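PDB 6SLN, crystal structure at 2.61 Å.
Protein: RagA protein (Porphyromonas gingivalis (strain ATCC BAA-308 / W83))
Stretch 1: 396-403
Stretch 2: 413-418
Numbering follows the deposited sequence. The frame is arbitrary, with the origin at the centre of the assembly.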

# COMPACT_ATOMS: atom_id res chain seq x y z
N THR A 396 -13.41 37.53 -3.95
CA THR A 396 -14.43 37.61 -2.92
C THR A 396 -13.90 37.85 -1.52
O THR A 396 -14.70 37.98 -0.59
CB THR A 396 -15.31 36.34 -2.91
OG1 THR A 396 -14.47 35.18 -2.88
CG2 THR A 396 -16.15 36.33 -4.15
N MET A 397 -12.60 37.88 -1.32
CA MET A 397 -12.09 38.14 0.02
C MET A 397 -12.28 39.61 0.35
O MET A 397 -11.87 40.47 -0.44
CB MET A 397 -10.61 37.73 0.15
CG MET A 397 -10.35 36.21 0.34
SD MET A 397 -11.21 35.53 1.77
CE MET A 397 -10.66 36.51 3.14
N PRO A 398 -12.93 39.94 1.47
CA PRO A 398 -12.94 41.33 1.94
C PRO A 398 -11.53 41.90 1.90
O PRO A 398 -10.59 41.28 2.37
CB PRO A 398 -13.46 41.23 3.37
CG PRO A 398 -14.26 39.98 3.39
CD PRO A 398 -13.59 39.04 2.43
N ARG A 399 -11.39 43.06 1.29
CA ARG A 399 -10.06 43.62 1.12
C ARG A 399 -9.46 44.15 2.42
O ARG A 399 -8.25 44.40 2.46
CB ARG A 399 -10.11 44.71 0.05
CG ARG A 399 -9.78 44.22 -1.33
CD ARG A 399 -10.86 43.31 -1.86
NE ARG A 399 -10.60 42.98 -3.25
CZ ARG A 399 -10.40 41.76 -3.70
NH1 ARG A 399 -10.44 40.72 -2.87
NH2 ARG A 399 -10.14 41.58 -4.98
N TYR A 400 -10.24 44.27 3.49
CA TYR A 400 -9.71 44.63 4.80
C TYR A 400 -9.18 43.43 5.57
O TYR A 400 -8.71 43.60 6.70
CB TYR A 400 -10.77 45.35 5.64
CG TYR A 400 -12.15 44.73 5.67
CD1 TYR A 400 -12.43 43.62 6.47
CD2 TYR A 400 -13.19 45.27 4.93
CE1 TYR A 400 -13.69 43.07 6.52
CE2 TYR A 400 -14.46 44.72 4.96
CZ TYR A 400 -14.72 43.62 5.75
OH TYR A 400 -16.00 43.07 5.78
N TYR A 401 -9.26 42.24 4.99
CA TYR A 401 -8.62 41.06 5.54
C TYR A 401 -7.28 40.91 4.85
O TYR A 401 -7.19 40.94 3.62
CB TYR A 401 -9.47 39.81 5.32
CG TYR A 401 -10.60 39.73 6.29
CD1 TYR A 401 -10.45 40.19 7.59
CD2 TYR A 401 -11.84 39.25 5.90
CE1 TYR A 401 -11.49 40.14 8.48
CE2 TYR A 401 -12.89 39.20 6.78
CZ TYR A 401 -12.72 39.64 8.07
OH TYR A 401 -13.78 39.57 8.95
N ASN A 402 -6.23 40.76 5.65
CA ASN A 402 -4.85 40.90 5.17
C ASN A 402 -4.08 39.64 5.50
O ASN A 402 -3.84 39.36 6.70
CB ASN A 402 -4.19 42.12 5.81
CG ASN A 402 -2.80 42.38 5.27
OD1 ASN A 402 -2.43 41.95 4.18
ND2 ASN A 402 -2.03 43.09 6.03
N PRO A 403 -3.66 38.86 4.51
CA PRO A 403 -2.83 37.68 4.78
C PRO A 403 -1.34 37.95 4.75
O PRO A 403 -0.56 37.00 4.78
CB PRO A 403 -3.24 36.74 3.63
CG PRO A 403 -3.46 37.69 2.46
CD PRO A 403 -3.93 39.02 3.07
N VAL A 413 -0.84 32.76 7.94
CA VAL A 413 -2.16 32.60 8.52
C VAL A 413 -2.87 33.93 8.35
O VAL A 413 -2.24 34.99 8.32
CB VAL A 413 -2.01 32.19 10.01
CG1 VAL A 413 -1.86 33.44 10.93
CG2 VAL A 413 -3.05 31.18 10.45
N TYR A 414 -4.19 33.87 8.23
CA TYR A 414 -4.99 35.08 8.13
C TYR A 414 -6.30 34.86 8.88
O TYR A 414 -6.58 33.76 9.37
CB TYR A 414 -5.22 35.50 6.66
CG TYR A 414 -6.14 34.59 5.89
CD1 TYR A 414 -7.49 34.88 5.78
CD2 TYR A 414 -5.67 33.43 5.27
CE1 TYR A 414 -8.33 34.08 5.08
CE2 TYR A 414 -6.52 32.60 4.56
CZ TYR A 414 -7.86 32.93 4.48
OH TYR A 414 -8.75 32.12 3.78
N TYR A 415 -7.10 35.92 8.96
CA TYR A 415 -8.24 35.97 9.86
C TYR A 415 -9.52 36.39 9.15
O TYR A 415 -9.51 37.23 8.24
CB TYR A 415 -7.99 36.95 11.00
CG TYR A 415 -9.19 37.12 11.90
CD1 TYR A 415 -9.58 36.10 12.73
CD2 TYR A 415 -9.93 38.30 11.89
CE1 TYR A 415 -10.67 36.25 13.56
CE2 TYR A 415 -11.02 38.46 12.72
CZ TYR A 415 -11.37 37.42 13.55
OH TYR A 415 -12.44 37.53 14.38
N MET A 416 -10.64 35.83 9.61
CA MET A 416 -11.96 36.19 9.14
C MET A 416 -12.90 36.18 10.34
O MET A 416 -12.87 35.22 11.11
CB MET A 416 -12.43 35.20 8.08
CG MET A 416 -12.31 35.72 6.68
SD MET A 416 -12.84 34.50 5.48
CE MET A 416 -11.40 33.50 5.28
N TYR A 417 -13.69 37.25 10.50
CA TYR A 417 -14.48 37.43 11.72
C TYR A 417 -15.32 36.19 12.01
O TYR A 417 -15.88 35.57 11.10
CB TYR A 417 -15.38 38.67 11.63
CG TYR A 417 -16.24 38.82 12.88
CD1 TYR A 417 -15.69 39.26 14.08
CD2 TYR A 417 -17.59 38.47 12.87
CE1 TYR A 417 -16.46 39.37 15.23
CE2 TYR A 417 -18.37 38.59 14.03
CZ TYR A 417 -17.79 39.03 15.21
OH TYR A 417 -18.53 39.15 16.36
N GLY A 418 -15.39 35.81 13.29
CA GLY A 418 -16.10 34.62 13.70
C GLY A 418 -15.28 33.33 13.73
O GLY A 418 -15.67 32.39 14.43
O HOH W 1 -7.32 38.32 7.61

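Stretch 1 leaves a helix at Met397, folds through a type I turn from Pro398 to Tyr401, closed by Tyr401 N donating to Pro398 O at 3.1 Å, and then runs on without regular structure to Pro403. Stretch 2 begins as a strand and becomes loop after Tyr414. No backbone-to-backbone hydrogen bond joins the two; contacts to the Tyr401 side chain, apolar packing and one water join them.

Val413 contributes little, since its CA-to-CB bond points away from stretch 1. The CA-to-CB bond of Tyr414 points toward it. Its CB lies 3.8 Å from CB of Pro403, where the backbones come close, and its CE1 lies 3.9 Å from CE of Met397. A large aromatic ring suits this place because it can reach from its own backbone to the methionine methyl, while proline offers a compact apolar surface beside its base.

At Tyr415 the backbone carries the polar contact. Its N donates to water 1 at 2.8 Å, and the same water accepts a weak hydrogen bond from Asn402 N at 3.3 Å, bridging two amides that do not pair directly. Tyr415 O lies over one face of the Tyr401 ring, 3.2 Å from Tyr401 CD1, and its own ring approaches through CD2, 4.2 Å from Tyr401 CE1.

Met416 CA sits 4.0 Å from the Tyr401 ring centroid, over the face, in a CH-pi contact, and its CG packs 3.5 Å from Tyr401 CE2. The long, unbranched side chain carries its CE to 3.8 Å from CE of Met397, so that the two terminal methyls meet in apolar contact.

Tyr417 supplies the one direct hydrogen bond: its N donates to Tyr401 OH at 2.8 Å. The tyrosine type thus serves Tyr401 twice, with a ring for packing and a hydroxyl for the amide. Gly418 makes no contact; its backbone angles would jam a CB against the preceding carbonyl oxygen, which favors glycine.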